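Glutathione S-transferase delta (Bombyx mori, PDB 3VK9) probably conjugates the thiol of glutathione to electrophilic compounds, as a homodimeric delta-class glutathione transferase. Local coordinates at residues K22-N27 with K77-S82; P152-A157 with E186-T191; S83-D88 with A93-R98. All blocks are in the same frame, centred on the assembly; numbering follows the deposited sequence. Where two conformers were deposited one is given.

Contact 1 of 3, residues K22-N27 with K77-S82; sequences KALNLN and KYAKGS
Leu24 and Ala79 are the pair whose CA atoms come nearest, 7.5 Å apart. Each segment carries the last residues of a helix and the turn that follows it. After helix 12-24, Asn25 takes a positive phi (51°) and closes a Schellman motif in which Asn25 N bonds to Lys22 O at 3.0 Å. After helix 67-78, Ala79 leaves helical angles and begins a type II turn to Ser82, held by Ser82 N on Ala79 O. Leu24 and Leu26, on either side of the Asn25 reversal, both point toward residues 78 and 79. Leu24 meets Ala79 through one methyl, CD2 lying 3.8 Å from the alanine CB.

The arrangement belongs to the thioredoxin-like N-terminal domain, where the helices after the first and last strands of the sheet pack on the same side of it. Here they touch at their C-terminal ends, just where residues 25-27 lead into edge strand 29-32. Leu74 and Val75 of helix 67-78 extend the apolar patch under Leu24.

Leu26 spreads its two methyls differently on Tyr78. Leu26 CD2 sits over the ring face as a CH-pi contact, 4.2 Å from the centroid of the Tyr78 ring and 26° off its normal, while Leu26 CD1 reaches Tyr78 CD2 at 3.8 Å. The tyrosine CG lies beside its backbone N (chi1 -69°), which turns this face to the leucine. Lys77 CG covers the opposite face from 3.9 Å above the Tyr78 ring plane, and the extended lysine then brings NZ to Tyr78 OH at 3.1 Å. Lys77 NZ also forms a salt bridge with Asp59.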
ATOM      1  N   LYS A  22     -18.605   9.558   5.314  1.00 12.70           N
ATOM      2  CA  LYS A  22     -19.305  10.837   5.229  0.68 13.48           C
ATOM      3  C   LYS A  22     -19.536  11.231   3.781  1.00 11.11           C
ATOM      4  O   LYS A  22     -20.619  11.659   3.425  1.00 10.34           O
ATOM      5  CB  LYS A  22     -18.540  11.943   5.964  0.68 11.60           C
ATOM      6  CG  LYS A  22     -18.589  11.801   7.485  0.68 13.97           C
ATOM      7  CD  LYS A  22     -20.001  11.974   8.031  0.68 13.46           C
ATOM      8  CE  LYS A  22     -19.969  11.999   9.563  0.68 16.63           C
ATOM      9  NZ  LYS A  22     -21.292  12.282  10.184  0.68 12.10           N
ATOM     10  N   ALA A  23     -18.514  11.075   2.944  1.00 12.42           N
ATOM     11  CA  ALA A  23     -18.642  11.401   1.523  1.00 15.98           C
ATOM     12  C   ALA A  23     -19.705  10.560   0.792  1.00 16.34           C
ATOM     13  O   ALA A  23     -20.308  11.019  -0.163  1.00 14.62           O
ATOM     14  CB  ALA A  23     -17.288  11.268   0.831  1.00 15.18           C
ATOM     15  N   LEU A  24     -19.915   9.322   1.230  1.00  9.24           N
ATOM     16  CA  LEU A  24     -20.952   8.464   0.662  1.00 15.10           C
ATOM     17  C   LEU A  24     -22.293   8.583   1.425  1.00 14.23           C
ATOM     18  O   LEU A  24     -23.298   7.981   1.045  1.00 14.08           O
ATOM     19  CB  LEU A  24     -20.486   7.004   0.674  1.00 15.83           C
ATOM     20  CG  LEU A  24     -19.280   6.626  -0.211  1.00 20.00           C
ATOM     21  CD1 LEU A  24     -18.812   5.184   0.050  1.00 10.12           C
ATOM     22  CD2 LEU A  24     -19.609   6.825  -1.676  1.00 15.85           C
ATOM     23  N   ASN A  25     -22.284   9.351   2.507  1.00 10.95           N
ATOM     24  CA  ASN A  25     -23.420   9.425   3.428  1.00 13.30           C
ATOM     25  C   ASN A  25     -23.909   8.044   3.887  1.00 15.62           C
ATOM     26  O   ASN A  25     -25.103   7.752   3.842  1.00 18.60           O
ATOM     27  CB  ASN A  25     -24.577  10.231   2.810  1.00 15.11           C
ATOM     28  CG  ASN A  25     -25.704  10.491   3.805  1.00 18.56           C
ATOM     29  OD1 ASN A  25     -25.464  10.576   4.997  1.00 20.81           O
ATOM     30  ND2 ASN A  25     -26.931  10.612   3.313  1.00 19.24           N
ATOM     31  N   LEU A  26     -22.971   7.198   4.311  1.00 10.88           N
ATOM     32  CA  LEU A  26     -23.278   5.894   4.895  1.00 20.22           C
ATOM     33  C   LEU A  26     -23.513   5.972   6.396  1.00 15.44           C
ATOM     34  O   LEU A  26     -23.034   6.875   7.065  1.00 25.99           O
ATOM     35  CB  LEU A  26     -22.124   4.915   4.682  1.00 15.34           C
ATOM     36  CG  LEU A  26     -21.576   4.661   3.290  1.00 15.62           C
ATOM     37  CD1 LEU A  26     -20.556   3.505   3.375  1.00 17.36           C
ATOM     38  CD2 LEU A  26     -22.682   4.335   2.311  1.00 15.74           C
ATOM     39  N   ASN A  27     -24.236   4.995   6.919  1.00 22.20           N
ATOM     40  CA  ASN A  27     -24.376   4.850   8.359  1.00 24.98           C
ATOM     41  C   ASN A  27     -23.711   3.575   8.859  1.00 19.25           C
ATOM     42  O   ASN A  27     -24.345   2.528   8.954  1.00 30.54           O
ATOM     43  CB  ASN A  27     -25.849   4.869   8.773  1.00 25.00           C
ATOM     44  CG  ASN A  27     -26.034   4.676  10.276  1.00 40.77           C
ATOM     45  OD1 ASN A  27     -25.075   4.761  11.055  1.00 41.99           O
ATOM     46  ND2 ASN A  27     -27.274   4.423  10.694  1.00 48.06           N
ATOM     47  N   LYS A  77     -19.108  -1.129  -3.362  1.00 13.33           N
ATOM     48  CA  LYS A  77     -20.332  -1.717  -2.846  1.00 10.79           C
ATOM     49  C   LYS A  77     -21.535  -0.806  -3.027  1.00 11.03           C
ATOM     50  O   LYS A  77     -22.531  -1.223  -3.591  1.00 15.32           O
ATOM     51  CB  LYS A  77     -20.194  -2.059  -1.350  1.00 11.31           C
ATOM     52  CG  LYS A  77     -21.409  -2.820  -0.824  1.00 15.67           C
ATOM     53  CD  LYS A  77     -21.265  -3.273   0.619  1.00 17.89           C
ATOM     54  CE  LYS A  77     -22.478  -4.143   0.995  1.00 25.04           C
ATOM     55  NZ  LYS A  77     -22.630  -4.330   2.452  1.00 23.90           N
ATOM     56  N   TYR A  78     -21.448   0.423  -2.512  1.00 11.37           N
ATOM     57  CA  TYR A  78     -22.632   1.275  -2.342  1.00 10.54           C
ATOM     58  C   TYR A  78     -22.833   2.326  -3.446  1.00 11.96           C
ATOM     59  O   TYR A  78     -23.941   2.806  -3.648  1.00 16.45           O
ATOM     60  CB  TYR A  78     -22.577   1.989  -0.980  1.00 13.11           C
ATOM     61  CG  TYR A  78     -22.765   1.076   0.206  1.00 17.03           C
ATOM     62  CD1 TYR A  78     -24.027   0.551   0.518  1.00 12.73           C
ATOM     63  CD2 TYR A  78     -21.692   0.735   1.014  1.00 19.36           C
ATOM     64  CE1 TYR A  78     -24.203  -0.264   1.596  1.00 20.27           C
ATOM     65  CE2 TYR A  78     -21.854  -0.096   2.089  1.00 22.12           C
ATOM     66  CZ  TYR A  78     -23.109  -0.588   2.382  1.00 27.20           C
ATOM     67  OH  TYR A  78     -23.260  -1.414   3.457  1.00 22.69           O
ATOM     68  N   ALA A  79     -21.764   2.689  -4.146  1.00 13.18           N
ATOM     69  CA  ALA A  79     -21.847   3.770  -5.132  1.00 19.29           C
ATOM     70  C   ALA A  79     -20.982   3.521  -6.356  1.00 15.33           C
ATOM     71  O   ALA A  79     -20.200   4.379  -6.761  1.00 11.67           O
ATOM     72  CB  ALA A  79     -21.494   5.110  -4.493  1.00 11.62           C
ATOM     73  N   LYS A  80     -21.124   2.326  -6.924  1.00 19.39           N
ATOM     74  CA  LYS A  80     -20.410   1.957  -8.140  0.52 20.66           C
ATOM     75  C   LYS A  80     -20.608   3.053  -9.187  1.00 20.65           C
ATOM     76  O   LYS A  80     -21.733   3.428  -9.499  1.00 21.53           O
ATOM     77  CB  LYS A  80     -20.908   0.607  -8.669  0.52 18.31           C
ATOM     78  CG  LYS A  80     -20.400   0.265 -10.060  0.52 21.18           C
ATOM     79  CD  LYS A  80     -21.152  -0.918 -10.657  0.52 26.34           C
ATOM     80  CE  LYS A  80     -20.829  -1.091 -12.142  0.52 30.16           C
ATOM     81  NZ  LYS A  80     -21.164   0.127 -12.945  0.52 30.33           N
ATOM     82  N   GLY A  81     -19.504   3.584  -9.703  1.00 27.42           N
ATOM     83  CA  GLY A  81     -19.563   4.669 -10.670  1.00 34.02           C
ATOM     84  C   GLY A  81     -19.406   6.068 -10.090  1.00 27.73           C
ATOM     85  O   GLY A  81     -19.512   7.058 -10.817  1.00 27.13           O
ATOM     86  N   SER A  82     -19.179   6.155  -8.778  1.00 14.45           N
ATOM     87  CA  SER A  82     -19.007   7.438  -8.109  1.00 12.82           C
ATOM     88  C   SER A  82     -17.691   8.097  -8.523  1.00 17.05           C
ATOM     89  O   SER A  82     -16.685   7.415  -8.698  1.00 16.62           O
ATOM     90  CB  SER A  82     -19.018   7.242  -6.585  1.00 14.50           C
ATOM     91  OG  SER A  82     -18.573   8.405  -5.920  1.00 11.04           O
TER

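Contact 2 of 3, residues P152-A157 with E186-T191; sequences PNLTVA and ETVKST
Leu154 extends its side chain across to Val188 and Thr191, one helical turn apart on helix 179-191. The leucine sits just before Thr155, the N-cap of helix 156-167, which opens the Thr-x-x-Asp sequence of the N-capping box known from the C-terminal domain of glutathione transferases. The Asp158 carboxylate takes the Thr155 backbone N, and Thr155 OG1 here accepts from Ala157 N at 3.2 Å.

Leu154 and Thr191 point their side chains' first bonds at the opposing segment, whereas that of Val188 runs across the line of approach, so the valine offers the flank of its isopropyl group. CG of Leu154 stands opposite the backbone N (chi1 -178°), which carries both methyls out to the helix. Leu154 CD1 takes the valine side, 4.2 Å from Val188 CG1, and lies 4.4 Å from Thr191 OG1; Leu154 CD2 faces the backbone, 4.4 Å from Thr191 O. These are loose van der Waals contacts, partly buried, and Tyr148 also packs on Leu154. Val188 also rests against Asp158 and Ile162 of helix 156-167.

The threonine hydroxyl is turned back to its own helix. It is also hydrogen-bonded to the Tyr148 hydroxyl, which ties the helix to the loop before Pro152. Within the helix, Thr191 OG1 donates to Thr187 O at 2.6 Å from above the carbonyl plane, 43° out of it.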
ATOM      1  N   PRO A 152      -9.682  15.570 -11.524  1.00 19.24           N
ATOM      2  CA  PRO A 152     -10.438  16.804 -11.312  1.00 23.75           C
ATOM      3  C   PRO A 152     -11.434  16.741 -10.145  1.00 18.98           C
ATOM      4  O   PRO A 152     -11.870  17.785  -9.693  1.00 16.93           O
ATOM      5  CB  PRO A 152     -11.172  16.993 -12.647  1.00 20.81           C
ATOM      6  CG  PRO A 152     -11.295  15.610 -13.210  1.00 20.04           C
ATOM      7  CD  PRO A 152     -10.028  14.915 -12.804  1.00 19.48           C
ATOM      8  N   ASN A 153     -11.786  15.553  -9.667  1.00 15.65           N
ATOM      9  CA  ASN A 153     -12.752  15.461  -8.573  1.00 14.37           C
ATOM     10  C   ASN A 153     -12.119  14.987  -7.270  1.00 14.57           C
ATOM     11  O   ASN A 153     -11.060  14.357  -7.273  1.00 16.11           O
ATOM     12  CB  ASN A 153     -13.883  14.516  -8.957  1.00 11.57           C
ATOM     13  CG  ASN A 153     -14.388  14.771 -10.359  1.00 17.19           C
ATOM     14  OD1 ASN A 153     -14.772  15.889 -10.684  1.00 20.43           O
ATOM     15  ND2 ASN A 153     -14.371  13.740 -11.204  1.00 16.53           N
ATOM     16  N   LEU A 154     -12.783  15.284  -6.159  1.00 15.35           N
ATOM     17  CA  LEU A 154     -12.431  14.682  -4.880  1.00 10.57           C
ATOM     18  C   LEU A 154     -12.513  13.151  -5.010  1.00 11.88           C
ATOM     19  O   LEU A 154     -13.486  12.620  -5.553  1.00 11.56           O
ATOM     20  CB  LEU A 154     -13.393  15.156  -3.797  1.00  8.59           C
ATOM     21  CG  LEU A 154     -13.120  14.651  -2.375  1.00 13.17           C
ATOM     22  CD1 LEU A 154     -12.047  15.506  -1.718  1.00  9.45           C
ATOM     23  CD2 LEU A 154     -14.401  14.660  -1.556  1.00 14.41           C
ATOM     24  N   THR A 155     -11.490  12.446  -4.537  1.00  9.70           N
ATOM     25  CA  THR A 155     -11.524  10.968  -4.550  1.00 10.21           C
ATOM     26  C   THR A 155     -11.076  10.365  -3.217  1.00  9.51           C
ATOM     27  O   THR A 155     -10.549  11.060  -2.346  1.00 10.53           O
ATOM     28  CB  THR A 155     -10.647  10.372  -5.667  1.00 10.56           C
ATOM     29  OG1 THR A 155      -9.264  10.628  -5.384  1.00  8.37           O
ATOM     30  CG2 THR A 155     -11.015  10.966  -7.042  1.00 10.92           C
ATOM     31  N   VAL A 156     -11.280   9.062  -3.056  1.00  6.94           N
ATOM     32  CA  VAL A 156     -10.815   8.401  -1.858  1.00 11.11           C
ATOM     33  C   VAL A 156      -9.310   8.606  -1.646  1.00 12.81           C
ATOM     34  O   VAL A 156      -8.826   8.461  -0.524  1.00  9.89           O
ATOM     35  CB  VAL A 156     -11.158   6.890  -1.868  1.00 13.32           C
ATOM     36  CG1 VAL A 156     -12.656   6.694  -1.684  1.00 10.39           C
ATOM     37  CG2 VAL A 156     -10.667   6.242  -3.165  1.00 10.02           C
ATOM     38  N   ALA A 157      -8.571   8.925  -2.715  1.00  7.45           N
ATOM     39  CA  ALA A 157      -7.152   9.245  -2.573  1.00  5.80           C
ATOM     40  C   ALA A 157      -6.917  10.534  -1.777  1.00 10.07           C
ATOM     41  O   ALA A 157      -6.027  10.586  -0.934  1.00 10.45           O
ATOM     42  CB  ALA A 157      -6.462   9.322  -3.936  1.00  6.09           C
ATOM     43  N   GLU A 186      -6.348  22.940   2.087  1.00 14.16           N
ATOM     44  CA  GLU A 186      -7.487  23.822   2.295  0.51 12.78           C
ATOM     45  C   GLU A 186      -8.706  23.418   1.469  1.00 14.21           C
ATOM     46  O   GLU A 186      -9.820  23.413   1.973  1.00 13.66           O
ATOM     47  CB  GLU A 186      -7.124  25.275   1.982  0.51 14.27           C
ATOM     48  CG  GLU A 186      -8.297  26.212   2.194  0.51 16.02           C
ATOM     49  CD  GLU A 186      -8.003  27.637   1.797  0.51 16.36           C
ATOM     50  OE1 GLU A 186      -7.042  27.864   1.028  0.51 23.02           O
ATOM     51  OE2 GLU A 186      -8.747  28.526   2.246  0.51 15.48           O
ATOM     52  N   THR A 187      -8.490  23.092   0.201  1.00 14.26           N
ATOM     53  CA  THR A 187      -9.585  22.690  -0.673  1.00 21.91           C
ATOM     54  C   THR A 187     -10.319  21.470  -0.110  1.00 22.21           C
ATOM     55  O   THR A 187     -11.546  21.423  -0.062  1.00 19.97           O
ATOM     56  CB  THR A 187      -9.079  22.321  -2.102  1.00 21.53           C
ATOM     57  OG1 THR A 187      -8.417  23.442  -2.700  1.00 17.87           O
ATOM     58  CG2 THR A 187     -10.245  21.883  -2.994  1.00 14.72           C
ATOM     59  N   VAL A 188      -9.557  20.477   0.318  1.00 19.28           N
ATOM     60  CA  VAL A 188     -10.168  19.241   0.787  1.00 16.36           C
ATOM     61  C   VAL A 188     -10.923  19.476   2.100  1.00 16.42           C
ATOM     62  O   VAL A 188     -12.051  19.025   2.256  1.00 13.51           O
ATOM     63  CB  VAL A 188      -9.150  18.108   0.863  1.00 12.58           C
ATOM     64  CG1 VAL A 188      -9.758  16.868   1.537  1.00 15.00           C
ATOM     65  CG2 VAL A 188      -8.681  17.764  -0.559  1.00  9.92           C
ATOM     66  N   LYS A 189     -10.329  20.248   3.002  1.00 16.04           N
ATOM     67  CA  LYS A 189     -10.995  20.624   4.247  1.00 15.51           C
ATOM     68  C   LYS A 189     -12.385  21.209   3.995  1.00 23.84           C
ATOM     69  O   LYS A 189     -13.340  20.908   4.716  1.00 22.21           O
ATOM     70  CB  LYS A 189     -10.156  21.664   4.995  1.00 15.79           C
ATOM     71  CG  LYS A 189      -9.007  21.106   5.802  1.00 24.04           C
ATOM     72  CD  LYS A 189      -8.048  22.226   6.155  1.00 31.68           C
ATOM     73  CE  LYS A 189      -7.547  22.142   7.583  1.00 29.63           C
ATOM     74  NZ  LYS A 189      -6.795  23.402   7.894  1.00 33.08           N
ATOM     75  N   SER A 190     -12.494  22.051   2.969  1.00 24.14           N
ATOM     76  CA  SER A 190     -13.729  22.775   2.684  0.55 24.09           C
ATOM     77  C   SER A 190     -14.664  22.033   1.738  1.00 25.18           C
ATOM     78  O   SER A 190     -15.771  22.501   1.461  1.00 30.07           O
ATOM     79  CB  SER A 190     -13.411  24.146   2.080  0.55 20.64           C
ATOM     80  OG  SER A 190     -12.277  24.710   2.699  0.55 16.62           O
ATOM     81  N   THR A 191     -14.223  20.897   1.215  1.00 15.12           N
ATOM     82  CA  THR A 191     -15.070  20.175   0.263  1.00 21.13           C
ATOM     83  C   THR A 191     -15.422  18.739   0.647  1.00 26.97           C
ATOM     84  O   THR A 191     -16.422  18.194   0.175  1.00 23.97           O
ATOM     85  CB  THR A 191     -14.513  20.226  -1.185  1.00 26.64           C
ATOM     86  OG1 THR A 191     -13.162  19.761  -1.209  1.00 25.80           O
ATOM     87  CG2 THR A 191     -14.571  21.658  -1.734  1.00 26.65           C
TER

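Contact 3 of 3, residues S83-D88 with A93-R98; sequences SLYPED and ALVDQR
Tyr85 lays the edge of its ring along the side chains of Val95 and Asp96. Its loop links the thioredoxin-like domain to helix 89-119, the first helix of the all-helical C-terminal domain. With CG turned away from the backbone N (chi1 -166°), the ring reaches across to that helix. Val95 CG1 lies in the ring plane, 3.8 Å from Tyr85 CD1, while Val95 CG2 turns to Pro86 CD at 4.2 Å.

Farther along the same edge, Tyr85 OH donates to Asp96 OD1 at 2.6 Å, and OD1 accepts through its syn lone pair. Ring and carboxylate planes stand 63° apart. The bond gives a buried carboxylate a partner, and Thr72 of the second subunit packs on the same aspartate, so the pair borders the dimer interface. Arg92 makes a cation-pi contact with the ring and bonds to the carbonyls of Tyr85 and Pro86. A phenylalanine in place of Tyr85 could still meet Val95 but lacks the hydroxyl, and the buried Asp96 carboxylate would probably be left without this mate and less fixed in its rotation. At the start of the helix, Asp88 is the N-cap, its OD2 accepting from Ala91 N.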
ATOM      1  N   SER A  83     -17.702   9.422  -8.658  1.00 15.56           N
ATOM      2  CA  SER A  83     -16.488  10.192  -8.929  1.00 11.35           C
ATOM      3  C   SER A  83     -15.455  10.009  -7.809  1.00 11.49           C
ATOM      4  O   SER A  83     -14.277  10.264  -7.997  1.00 12.90           O
ATOM      5  CB  SER A  83     -16.828  11.683  -9.092  1.00 12.58           C
ATOM      6  OG  SER A  83     -17.327  12.213  -7.873  1.00 17.68           O
ATOM      7  N   LEU A  84     -15.894   9.553  -6.640  1.00 12.72           N
ATOM      8  CA  LEU A  84     -14.952   9.280  -5.556  1.00 12.80           C
ATOM      9  C   LEU A  84     -14.021   8.112  -5.864  1.00 11.75           C
ATOM     10  O   LEU A  84     -12.983   7.982  -5.236  1.00  9.64           O
ATOM     11  CB  LEU A  84     -15.679   8.967  -4.254  1.00 15.90           C
ATOM     12  CG  LEU A  84     -16.472  10.074  -3.583  1.00 18.51           C
ATOM     13  CD1 LEU A  84     -17.511   9.437  -2.669  1.00 19.30           C
ATOM     14  CD2 LEU A  84     -15.543  11.005  -2.809  1.00 15.15           C
ATOM     15  N   TYR A  85     -14.417   7.241  -6.787  1.00 13.09           N
ATOM     16  CA  TYR A  85     -13.564   6.118  -7.183  1.00  7.07           C
ATOM     17  C   TYR A  85     -13.972   5.686  -8.586  1.00  8.57           C
ATOM     18  O   TYR A  85     -14.618   4.654  -8.767  1.00 13.46           O
ATOM     19  CB  TYR A  85     -13.669   4.959  -6.174  1.00  7.63           C
ATOM     20  CG  TYR A  85     -12.588   3.900  -6.310  1.00 10.20           C
ATOM     21  CD1 TYR A  85     -11.234   4.254  -6.387  1.00 11.99           C
ATOM     22  CD2 TYR A  85     -12.910   2.540  -6.327  1.00 13.60           C
ATOM     23  CE1 TYR A  85     -10.240   3.292  -6.504  1.00  6.20           C
ATOM     24  CE2 TYR A  85     -11.914   1.563  -6.437  1.00  6.85           C
ATOM     25  CZ  TYR A  85     -10.588   1.949  -6.526  1.00  9.76           C
ATOM     26  OH  TYR A  85      -9.608   0.989  -6.638  1.00  7.84           O
ATOM     27  N   PRO A  86     -13.638   6.516  -9.587  1.00 18.16           N
ATOM     28  CA  PRO A  86     -14.155   6.342 -10.952  1.00 21.59           C
ATOM     29  C   PRO A  86     -13.772   4.981 -11.542  1.00 13.82           C
ATOM     30  O   PRO A  86     -12.673   4.490 -11.280  1.00 12.35           O
ATOM     31  CB  PRO A  86     -13.492   7.492 -11.728  1.00 18.15           C
ATOM     32  CG  PRO A  86     -12.294   7.857 -10.916  1.00 18.68           C
ATOM     33  CD  PRO A  86     -12.715   7.660  -9.489  1.00 15.53           C
ATOM     34  N   GLU A  87     -14.678   4.392 -12.321  1.00 10.34           N
ATOM     35  CA  GLU A  87     -14.455   3.092 -12.960  1.00 14.78           C
ATOM     36  C   GLU A  87     -13.518   3.128 -14.179  1.00 18.93           C
ATOM     37  O   GLU A  87     -12.917   2.101 -14.546  1.00 15.16           O
ATOM     38  CB  GLU A  87     -15.791   2.487 -13.378  1.00 22.49           C
ATOM     39  CG  GLU A  87     -16.710   2.144 -12.213  1.00 29.93           C
ATOM     40  CD  GLU A  87     -18.004   1.505 -12.674  1.00 28.65           C
ATOM     41  OE1 GLU A  87     -18.830   2.211 -13.296  1.00 24.30           O
ATOM     42  OE2 GLU A  87     -18.181   0.294 -12.430  1.00 37.75           O
ATOM     43  N   ASP A  88     -13.412   4.279 -14.839  1.00 11.93           N
ATOM     44  CA  ASP A  88     -12.489   4.360 -15.959  1.00 13.04           C
ATOM     45  C   ASP A  88     -11.114   3.895 -15.498  1.00 16.47           C
ATOM     46  O   ASP A  88     -10.577   4.426 -14.533  1.00 14.23           O
ATOM     47  CB  ASP A  88     -12.361   5.774 -16.503  1.00 12.61           C
ATOM     48  CG  ASP A  88     -11.268   5.880 -17.551  1.00 12.52           C
ATOM     49  OD1 ASP A  88     -11.516   5.490 -18.702  1.00 13.75           O
ATOM     50  OD2 ASP A  88     -10.155   6.332 -17.225  1.00 18.61           O
ATOM     51  N   ALA A  93      -6.648   3.985 -11.971  1.00 11.31           N
ATOM     52  CA  ALA A  93      -5.235   3.705 -11.743  1.00 10.61           C
ATOM     53  C   ALA A  93      -4.548   4.887 -11.046  1.00  8.76           C
ATOM     54  O   ALA A  93      -3.684   4.702 -10.198  1.00  8.37           O
ATOM     55  CB  ALA A  93      -4.551   3.389 -13.063  1.00 11.65           C
ATOM     56  N   LEU A  94      -4.933   6.109 -11.400  1.00 12.23           N
ATOM     57  CA  LEU A  94      -4.330   7.267 -10.745  1.00 10.56           C
ATOM     58  C   LEU A  94      -4.703   7.331  -9.259  1.00  7.76           C
ATOM     59  O   LEU A  94      -3.866   7.666  -8.410  1.00 10.46           O
ATOM     60  CB  LEU A  94      -4.731   8.567 -11.453  1.00 12.09           C
ATOM     61  CG  LEU A  94      -4.079   9.827 -10.887  1.00 11.65           C
ATOM     62  CD1 LEU A  94      -2.562   9.657 -10.904  1.00 16.34           C
ATOM     63  CD2 LEU A  94      -4.515  11.072 -11.684  1.00 13.51           C
ATOM     64  N   VAL A  95      -5.964   7.036  -8.951  1.00  8.16           N
ATOM     65  CA  VAL A  95      -6.407   6.992  -7.563  1.00 11.82           C
ATOM     66  C   VAL A  95      -5.649   5.886  -6.817  1.00 10.61           C
ATOM     67  O   VAL A  95      -5.053   6.113  -5.767  1.00 10.88           O
ATOM     68  CB  VAL A  95      -7.933   6.731  -7.432  1.00  7.83           C
ATOM     69  CG1 VAL A  95      -8.310   6.597  -5.952  1.00 10.54           C
ATOM     70  CG2 VAL A  95      -8.750   7.816  -8.104  1.00  6.41           C
ATOM     71  N   ASP A  96      -5.668   4.682  -7.363  1.00  8.91           N
ATOM     72  CA  ASP A  96      -4.898   3.581  -6.771  1.00 10.23           C
ATOM     73  C   ASP A  96      -3.415   3.956  -6.564  1.00 10.48           C
ATOM     74  O   ASP A  96      -2.843   3.706  -5.496  1.00 12.61           O
ATOM     75  CB  ASP A  96      -5.004   2.299  -7.636  1.00  8.41           C
ATOM     76  CG  ASP A  96      -6.392   1.668  -7.586  1.00 11.30           C
ATOM     77  OD1 ASP A  96      -7.089   1.806  -6.563  1.00  9.28           O
ATOM     78  OD2 ASP A  96      -6.781   1.011  -8.569  1.00 17.13           O
ATOM     79  N   GLN A  97      -2.786   4.533  -7.589  1.00 15.22           N
ATOM     80  CA  GLN A  97      -1.393   4.958  -7.448  1.00 15.64           C
ATOM     81  C   GLN A  97      -1.217   5.845  -6.226  1.00 10.18           C
ATOM     82  O   GLN A  97      -0.301   5.636  -5.428  1.00 11.06           O
ATOM     83  CB  GLN A  97      -0.869   5.710  -8.681  1.00 14.63           C
ATOM     84  CG  GLN A  97       0.479   6.341  -8.396  1.00 26.21           C
ATOM     85  CD  GLN A  97       1.158   6.888  -9.618  1.00 39.80           C
ATOM     86  OE1 GLN A  97       0.652   6.770 -10.731  1.00 48.93           O
ATOM     87  NE2 GLN A  97       2.311   7.502  -9.420  1.00 46.44           N
ATOM     88  N   ARG A  98      -2.096   6.834  -6.077  1.00  9.03           N
ATOM     89  CA  ARG A  98      -1.971   7.767  -4.956  1.00 11.12           C
ATOM     90  C   ARG A  98      -2.183   7.046  -3.622  1.00 16.56           C
ATOM     91  O   ARG A  98      -1.549   7.393  -2.627  1.00 15.96           O
ATOM     92  CB  ARG A  98      -2.930   8.965  -5.088  1.00  5.80           C
ATOM     93  CG  ARG A  98      -2.715   9.817  -6.338  1.00 10.01           C
ATOM     94  CD  ARG A  98      -1.316  10.422  -6.398  1.00 13.14           C
ATOM     95  NE  ARG A  98      -1.229  11.418  -7.461  1.00 17.86           N
ATOM     96  CZ  ARG A  98      -0.355  11.381  -8.456  1.00 14.14           C
ATOM     97  NH1 ARG A  98       0.550  10.420  -8.520  1.00 14.46           N
ATOM     98  NH2 ARG A  98      -0.375  12.325  -9.381  1.00 15.05           N
TER

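Overall arrangement
From the N terminus, contact 1 closes a loop of about 50 residues that includes most of the thioredoxin-like domain. Contact 3 follows at once with a short closure, folding the interdomain linker back on helix 89-119. Contact 2 comes last, within the C-terminal helical domain. The three are in series, with none nested or crossing. Residues 83-88 are common to the links between the contacts: Leu84 packs on Ala23 and Leu24, and Glu87 pairs with Lys80, both toward contact 1, while Leu84 O probably receives Val156 N from contact 2. Contacts 1 and 2 do not touch, their nearest atoms about 5 Å apart; contact 3 touches both and joins the linker to the C-terminal domain.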